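Local atomic coordinates of class B carbapenemase GOB-18 (PDB entry 5K0W), a protein that hydrolyses beta-lactam antibiotics, probably including carbapenems, as a subclass B3 metallo-beta-lactamase with two zinc ions in its active site. Residues A[107-112]-A[144-149]; A[91-96]-A[117-122]; A[86-91]-A[112-117]. All coordinates share one frame; numbering follows the deposited sequence.

Interaction 1 (A[107-112]-A[144-149]); sequences LQDFKT and TFKPVT
The start of helix 107-114 runs beside the irregular segment 144-149, and the two backbones come nearest at Gln108 and Val148, whose CA atoms are 5.7 Å apart. A water ties the main chains together here, accepting from Gln108 N and donating to Lys146 O. Gln108 CG is anti to the backbone N (chi1 -171°) and the chain bends at chi2, so that it slides past Val148 in the opposite direction. This lays its OE1 beside Val148 CG2, while Gln108 CB rests on Lys146 CB at 3.7 Å. Lys111 packs on the same valine methyl by its aliphatic part, with Lys111 CD 3.7 Å from Val148 CG2, the two chains crossing obliquely. Deeper in, Leu107 CD1 meets Val148 CG1 at 4.2 Å, the two chains crossing at about a right angle. A lysine from each segment reaches over to the other. The extended chain of Lys146 crosses Asp109 and makes a salt bridge, NZ lying 2.8 Å from Asp109 OD1 and nearly along its C-O axis. Lys111 NZ donates to Thr149 O at 2.9 Å, in the carbonyl plane with a C=O...N angle of 151°. A second water accepts from Lys111 NZ and Thr149 N and donates to Gln108 OE1. Val148 is also hydrogen-bonded through its backbone to Leu128 of helix 125-129. The loop is thus fixed to the helix by apolar packing through Val148 and by two lysines, Lys146 bound to a carboxylate and Lys111 to a backbone carbonyl, with water satisfying the backbone N-H groups of Gln108 and Thr149.

Interaction 2 (A[91-96]-A[117-122]); sequences IKILLL and KFYVDK
Strands 91-95 and 117-121 are parallel neighbours in the seven-stranded sheet of the metallo-beta-lactamase fold, joined by a beta-alpha-beta crossover through helices 101-104 and 107-114. Lys117 N donates to Lys92 O at 3.0 Å from above the carbonyl plane. Leu94 then uses both its backbone groups on the neighbour: its N donates to Lys117 O at 2.8 Å and its O accepts from Tyr119 N at 3.2 Å, each donor nearly along the C=O axis. Farther on, a water replaces direct pairing by accepting from Leu96 N and donating to Tyr119 O. On the face that carries Leu94 and Phe118, Phe118 CG is anti to the backbone N (chi1 174°), and the ring turns its edge to Leu94 O. Leu96 CD1 meets that edge at Phe118 CZ, 3.7 Å away, and also touches Val120 CG2, with Leu96 and Val120 pointing the same way. Helices 107-114 and 125-129 cover this side. On the Ile93 side, Ile93 CG2 lies 3.7 Å from Tyr119 CD2, and Leu95 CD2 is 3.7 Å from Tyr119 CB. The Tyr119 ring also forms a cation-pi contact with Lys152. Straight backbone bonds therefore set the register at Leu94, apolar side chains pack across the strands on both faces, and a water bridges them at Leu96, where the chain leaves strand 91-95 for the zinc ligands that begin at Gln98.

Interaction 3 (A[86-91]-A[112-117]); sequences FNYKDI and TETAAK
A 3-10 turn at residues 88-90 lies against the C-terminal end of helix 107-114, with the CA atoms of Lys89 and Thr114 5.0 Å apart; after Ala115, whose phi is positive (54°), Ala116 runs beside Ile91. The turn is held by Asp90 N to Asn87 O and Ile91 N to Tyr88 O, and an Asx turn adds Lys89 N to Asn87 OD1. Thr114 is the centre of the contact. Its CG2, anti to the carbonyl carbon, meets the Tyr88 ring obliquely, 3.5 Å from Tyr88 CD2, while its OG1 turns back to a hydrogen bond with Phe110 O in its own helix. The tyrosine ring crosses the Glu113 side chain obliquely, its plane 75° from the carboxylate, with Tyr88 OH 3.0 Å from Glu113 OE1. That oxygen also forms a salt bridge with Lys78 of helix 73-83. Lys89 CG lies over one face of the Tyr88 ring, toward its rim. Beyond Thr114, Ala116 CB sits 3.3 Å from Ile91 O and 4.3 Å from Ile91 CG2. This is the helix-to-strand turn of a beta-alpha-beta unit, where the helix ends beside the loop entering the first strand and the chain enters the second.

In the fold
The three contacts follow one beta-alpha-beta unit. Interaction 2 pairs its two strands, interaction 3 joins the end of its helix to the loop before the first strand, and interaction 1 fastens the start of that helix to the loop 144-149. Between interactions 1 and 2, Leu107 CD1 packs 3.8 Å from both Leu96 CD1 and Phe118 CZ, and Val148 CG1 lies 3.6 Å from Phe118 CE2. Interactions 2 and 3 share Ile91 and Lys117, and Ala116 CB packs 3.8 Å from Leu94 CD1. The active site lies toward the Leu96 end: the side chain of Leu96 is about 4 Å from that of the zinc ligand His103 and about 9 Å from a zinc ion, whereas interaction 3 lies away from the metals.

Interaction 1 (A[107-112]-A[144-149])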
# COMPACT_ATOMS: atom_id res chain seq x y z
N LEU A 107 6.53 8.72 -5.12
CA LEU A 107 6.61 9.30 -3.78
C LEU A 107 7.41 10.58 -3.69
O LEU A 107 6.98 11.51 -3.01
CB LEU A 107 7.17 8.29 -2.78
CG LEU A 107 6.20 7.65 -1.82
CD1 LEU A 107 6.92 6.61 -0.98
CD2 LEU A 107 5.55 8.68 -0.89
N GLN A 108 8.60 10.62 -4.33
CA GLN A 108 9.44 11.81 -4.33
C GLN A 108 8.79 12.90 -5.17
O GLN A 108 8.77 14.05 -4.74
CB GLN A 108 10.87 11.50 -4.82
CG GLN A 108 11.85 12.67 -4.64
CD GLN A 108 11.98 13.15 -3.21
OE1 GLN A 108 11.54 12.52 -2.27
NE2 GLN A 108 12.57 14.32 -3.02
N ASP A 109 8.23 12.51 -6.33
CA ASP A 109 7.54 13.39 -7.27
C ASP A 109 6.40 14.10 -6.53
O ASP A 109 6.27 15.32 -6.64
CB ASP A 109 7.01 12.58 -8.47
CG ASP A 109 8.07 11.91 -9.34
OD1 ASP A 109 9.24 12.36 -9.31
OD2 ASP A 109 7.72 10.98 -10.11
N PHE A 110 5.64 13.35 -5.69
CA PHE A 110 4.56 13.90 -4.87
C PHE A 110 5.09 14.80 -3.75
O PHE A 110 4.59 15.92 -3.60
CB PHE A 110 3.67 12.79 -4.29
CG PHE A 110 2.51 12.46 -5.20
CD1 PHE A 110 1.45 13.34 -5.35
CD2 PHE A 110 2.50 11.27 -5.91
CE1 PHE A 110 0.39 13.05 -6.23
CE2 PHE A 110 1.43 10.97 -6.78
CZ PHE A 110 0.39 11.87 -6.94
N LYS A 111 6.11 14.33 -3.00
CA LYS A 111 6.71 15.10 -1.90
C LYS A 111 7.21 16.48 -2.32
O LYS A 111 6.96 17.45 -1.60
CB LYS A 111 7.79 14.31 -1.16
CG LYS A 111 7.84 14.65 0.32
CD LYS A 111 9.11 14.14 0.96
CE LYS A 111 9.47 14.93 2.19
NZ LYS A 111 10.85 14.60 2.67
N THR A 112 7.89 16.58 -3.49
CA THR A 112 8.43 17.84 -4.00
C THR A 112 7.34 18.78 -4.55
O THR A 112 7.33 19.96 -4.22
CB THR A 112 9.63 17.67 -4.99
OG1 THR A 112 9.22 17.10 -6.23
CG2 THR A 112 10.77 16.84 -4.41
N THR A 144 15.73 1.32 -7.64
CA THR A 144 14.49 1.07 -8.41
C THR A 144 13.50 2.23 -8.34
O THR A 144 12.53 2.26 -9.10
CB THR A 144 13.83 -0.25 -7.98
OG1 THR A 144 13.87 -0.37 -6.57
CG2 THR A 144 14.46 -1.46 -8.64
N PHE A 145 13.72 3.18 -7.42
CA PHE A 145 12.85 4.33 -7.25
C PHE A 145 13.63 5.49 -6.64
O PHE A 145 14.61 5.25 -5.93
CB PHE A 145 11.61 3.97 -6.39
CG PHE A 145 11.89 3.64 -4.95
CD1 PHE A 145 12.14 2.33 -4.55
CD2 PHE A 145 11.84 4.62 -3.97
CE1 PHE A 145 12.36 2.02 -3.21
CE2 PHE A 145 12.07 4.32 -2.63
CZ PHE A 145 12.32 3.02 -2.26
N LYS A 146 13.17 6.73 -6.90
CA LYS A 146 13.79 7.96 -6.38
C LYS A 146 13.77 7.91 -4.87
O LYS A 146 12.69 7.88 -4.28
CB LYS A 146 13.02 9.21 -6.83
CG LYS A 146 13.31 9.73 -8.23
CD LYS A 146 12.24 10.79 -8.57
CE LYS A 146 12.57 11.67 -9.75
NZ LYS A 146 11.91 12.99 -9.63
N PRO A 147 14.95 7.87 -4.20
CA PRO A 147 14.95 7.84 -2.73
C PRO A 147 14.19 9.00 -2.09
O PRO A 147 14.15 10.09 -2.65
CB PRO A 147 16.45 7.86 -2.39
CG PRO A 147 17.11 8.39 -3.59
CD PRO A 147 16.32 7.87 -4.73
N VAL A 148 13.54 8.73 -0.95
CA VAL A 148 12.74 9.70 -0.18
C VAL A 148 13.10 9.64 1.32
O VAL A 148 13.43 8.56 1.83
CB VAL A 148 11.21 9.60 -0.50
CG1 VAL A 148 10.63 8.26 -0.10
CG2 VAL A 148 10.41 10.74 0.13
N THR A 149 13.07 10.81 2.00
CA THR A 149 13.37 10.94 3.43
C THR A 149 12.10 11.18 4.27
O THR A 149 11.47 12.23 4.13
CB THR A 149 14.49 11.94 3.62
OG1 THR A 149 15.67 11.40 3.00
CG2 THR A 149 14.79 12.23 5.08
O HOH W 1 10.06 8.11 -4.89
O HOH W 2 12.97 13.56 0.50

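Interaction 2 (A[91-96]-A[117-122])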
# COMPACT_ATOMS: atom_id res chain seq x y z
N ILE A 91 -2.80 17.44 -0.74
CA ILE A 91 -2.35 16.22 -0.07
C ILE A 91 -1.42 16.72 1.04
O ILE A 91 -0.41 17.37 0.77
CB ILE A 91 -1.64 15.20 -1.00
CG1 ILE A 91 -2.61 14.68 -2.10
CG2 ILE A 91 -1.05 14.04 -0.17
CD1 ILE A 91 -1.90 14.04 -3.32
N LYS A 92 -1.83 16.50 2.29
CA LYS A 92 -1.09 16.93 3.46
C LYS A 92 -0.18 15.83 4.00
O LYS A 92 0.85 16.16 4.60
CB LYS A 92 -2.06 17.44 4.55
CG LYS A 92 -2.09 18.96 4.65
CD LYS A 92 -2.92 19.64 3.59
CE LYS A 92 -3.07 21.12 3.84
NZ LYS A 92 -4.03 21.75 2.89
N ILE A 93 -0.56 14.53 3.79
CA ILE A 93 0.17 13.35 4.27
C ILE A 93 0.31 12.25 3.20
O ILE A 93 -0.66 11.90 2.53
CB ILE A 93 -0.45 12.78 5.59
CG1 ILE A 93 -0.51 13.85 6.71
CG2 ILE A 93 0.31 11.53 6.09
CD1 ILE A 93 -1.59 13.65 7.71
N LEU A 94 1.50 11.69 3.09
CA LEU A 94 1.79 10.57 2.19
C LEU A 94 2.06 9.32 3.04
O LEU A 94 2.86 9.39 3.97
CB LEU A 94 3.00 10.90 1.29
CG LEU A 94 2.75 11.97 0.22
CD1 LEU A 94 4.02 12.71 -0.15
CD2 LEU A 94 2.09 11.36 -1.01
N LEU A 95 1.36 8.20 2.76
CA LEU A 95 1.51 6.92 3.48
C LEU A 95 1.83 5.74 2.55
O LEU A 95 1.60 5.82 1.34
CB LEU A 95 0.31 6.62 4.40
CG LEU A 95 -0.05 7.69 5.46
CD1 LEU A 95 -1.39 7.38 6.11
CD2 LEU A 95 1.01 7.79 6.54
N LEU A 96 2.38 4.65 3.12
CA LEU A 96 2.84 3.46 2.39
C LEU A 96 2.41 2.16 3.02
O LEU A 96 2.47 2.03 4.24
CB LEU A 96 4.38 3.45 2.42
CG LEU A 96 5.14 3.95 1.21
CD1 LEU A 96 6.62 3.71 1.41
CD2 LEU A 96 4.67 3.25 -0.06
N LYS A 117 3.83 15.94 4.01
CA LYS A 117 4.72 15.25 4.94
C LYS A 117 4.62 13.75 4.65
O LYS A 117 3.55 13.26 4.26
CB LYS A 117 4.40 15.60 6.40
CG LYS A 117 4.48 17.09 6.73
CD LYS A 117 5.91 17.65 6.69
CE LYS A 117 5.98 19.16 6.85
NZ LYS A 117 5.59 19.89 5.60
N PHE A 118 5.75 13.05 4.74
CA PHE A 118 5.81 11.62 4.48
C PHE A 118 6.07 10.85 5.77
O PHE A 118 7.09 11.06 6.41
CB PHE A 118 6.84 11.29 3.38
CG PHE A 118 7.07 9.81 3.15
CD1 PHE A 118 5.99 8.93 3.01
CD2 PHE A 118 8.35 9.29 3.04
CE1 PHE A 118 6.19 7.57 2.80
CE2 PHE A 118 8.56 7.92 2.84
CZ PHE A 118 7.48 7.07 2.71
N TYR A 119 5.10 10.00 6.17
CA TYR A 119 5.18 9.18 7.39
C TYR A 119 5.28 7.72 6.95
O TYR A 119 4.51 7.28 6.11
CB TYR A 119 3.93 9.38 8.27
CG TYR A 119 3.56 10.80 8.65
CD1 TYR A 119 4.50 11.83 8.60
CD2 TYR A 119 2.30 11.10 9.14
CE1 TYR A 119 4.18 13.12 8.99
CE2 TYR A 119 1.96 12.40 9.54
CZ TYR A 119 2.91 13.41 9.46
OH TYR A 119 2.58 14.68 9.85
N VAL A 120 6.22 6.97 7.52
CA VAL A 120 6.44 5.57 7.16
C VAL A 120 6.76 4.67 8.37
O VAL A 120 7.23 5.16 9.40
CB VAL A 120 7.50 5.47 6.04
CG1 VAL A 120 8.92 5.44 6.61
CG2 VAL A 120 7.24 4.27 5.14
N ASP A 121 6.54 3.34 8.20
CA ASP A 121 6.86 2.31 9.19
C ASP A 121 8.35 2.39 9.43
O ASP A 121 9.12 2.46 8.47
CB ASP A 121 6.52 0.93 8.61
CG ASP A 121 6.41 -0.18 9.64
OD1 ASP A 121 7.41 -0.44 10.36
OD2 ASP A 121 5.36 -0.86 9.67
N LYS A 122 8.77 2.45 10.71
CA LYS A 122 10.17 2.58 11.08
C LYS A 122 11.07 1.55 10.39
O LYS A 122 12.12 1.93 9.86
CB LYS A 122 10.35 2.53 12.60
CG LYS A 122 11.63 3.18 13.09
CD LYS A 122 11.78 3.01 14.59
CE LYS A 122 12.97 3.75 15.13
NZ LYS A 122 13.68 2.93 16.14
O HOH W 3 3.06 5.04 5.63

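Interaction 3 (A[86-91]-A[112-117])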
# COMPACT_ATOMS: atom_id res chain seq x y z
N PHE A 86 -10.89 16.75 -7.00
CA PHE A 86 -9.99 17.09 -5.89
C PHE A 86 -8.65 17.64 -6.35
O PHE A 86 -8.24 17.42 -7.49
CB PHE A 86 -9.80 15.91 -4.93
CG PHE A 86 -11.08 15.29 -4.43
CD1 PHE A 86 -11.89 15.96 -3.52
CD2 PHE A 86 -11.47 14.02 -4.84
CE1 PHE A 86 -13.08 15.39 -3.07
CE2 PHE A 86 -12.64 13.44 -4.37
CZ PHE A 86 -13.45 14.13 -3.49
N ASN A 87 -7.97 18.38 -5.45
CA ASN A 87 -6.68 18.97 -5.74
C ASN A 87 -5.55 18.18 -5.07
O ASN A 87 -5.52 18.08 -3.84
CB ASN A 87 -6.66 20.46 -5.33
CG ASN A 87 -5.46 21.29 -5.80
OD1 ASN A 87 -4.60 20.84 -6.57
ND2 ASN A 87 -5.39 22.54 -5.36
N TYR A 88 -4.61 17.64 -5.87
CA TYR A 88 -3.45 16.91 -5.36
C TYR A 88 -2.53 17.83 -4.53
O TYR A 88 -1.80 17.35 -3.67
CB TYR A 88 -2.68 16.22 -6.52
CG TYR A 88 -1.69 17.13 -7.23
CD1 TYR A 88 -2.12 18.07 -8.15
CD2 TYR A 88 -0.32 17.01 -6.99
CE1 TYR A 88 -1.21 18.91 -8.80
CE2 TYR A 88 0.59 17.85 -7.63
CZ TYR A 88 0.14 18.79 -8.54
OH TYR A 88 1.05 19.60 -9.18
N LYS A 89 -2.59 19.16 -4.75
CA LYS A 89 -1.80 20.16 -4.02
C LYS A 89 -2.26 20.28 -2.55
O LYS A 89 -1.61 20.95 -1.74
CB LYS A 89 -1.85 21.52 -4.72
CG LYS A 89 -1.35 21.52 -6.17
CD LYS A 89 0.12 21.86 -6.32
CE LYS A 89 0.38 22.51 -7.66
NZ LYS A 89 1.84 22.68 -7.93
N ASP A 90 -3.39 19.63 -2.22
CA ASP A 90 -4.00 19.59 -0.90
C ASP A 90 -3.69 18.29 -0.17
O ASP A 90 -4.23 18.06 0.91
CB ASP A 90 -5.51 19.82 -0.99
CG ASP A 90 -5.91 21.21 -1.47
OD1 ASP A 90 -5.15 22.18 -1.21
OD2 ASP A 90 -7.01 21.33 -2.06
N ILE A 91 -2.80 17.44 -0.74
CA ILE A 91 -2.35 16.22 -0.07
C ILE A 91 -1.42 16.72 1.04
O ILE A 91 -0.41 17.37 0.77
CB ILE A 91 -1.64 15.20 -1.00
CG1 ILE A 91 -2.61 14.68 -2.10
CG2 ILE A 91 -1.05 14.04 -0.17
CD1 ILE A 91 -1.90 14.04 -3.32
N THR A 112 7.89 16.58 -3.49
CA THR A 112 8.43 17.84 -4.00
C THR A 112 7.34 18.78 -4.55
O THR A 112 7.33 19.96 -4.22
CB THR A 112 9.63 17.67 -4.99
OG1 THR A 112 9.22 17.10 -6.23
CG2 THR A 112 10.77 16.84 -4.41
N GLU A 113 6.42 18.24 -5.36
CA GLU A 113 5.36 19.03 -5.99
C GLU A 113 4.24 19.51 -5.07
O GLU A 113 3.55 20.47 -5.42
CB GLU A 113 4.77 18.29 -7.20
CG GLU A 113 5.41 18.71 -8.51
CD GLU A 113 4.83 18.09 -9.76
OE1 GLU A 113 3.58 18.09 -9.91
OE2 GLU A 113 5.63 17.64 -10.62
N THR A 114 4.06 18.87 -3.90
CA THR A 114 2.99 19.21 -2.96
C THR A 114 3.45 19.70 -1.58
O THR A 114 2.63 20.26 -0.85
CB THR A 114 2.03 18.02 -2.75
OG1 THR A 114 2.68 16.98 -2.02
CG2 THR A 114 1.48 17.47 -4.05
N ALA A 115 4.73 19.46 -1.21
CA ALA A 115 5.26 19.78 0.13
C ALA A 115 4.39 19.14 1.26
O ALA A 115 4.05 19.77 2.27
CB ALA A 115 5.43 21.29 0.31
N ALA A 116 4.00 17.88 1.02
CA ALA A 116 3.25 17.05 1.93
C ALA A 116 4.27 16.40 2.83
O ALA A 116 5.44 16.32 2.46
CB ALA A 116 2.52 15.96 1.15
N LYS A 117 3.83 15.94 4.01
CA LYS A 117 4.72 15.25 4.94
C LYS A 117 4.62 13.75 4.65
O LYS A 117 3.55 13.26 4.26
CB LYS A 117 4.40 15.60 6.40
CG LYS A 117 4.48 17.09 6.73
CD LYS A 117 5.91 17.65 6.69
CE LYS A 117 5.98 19.16 6.85
NZ LYS A 117 5.59 19.89 5.60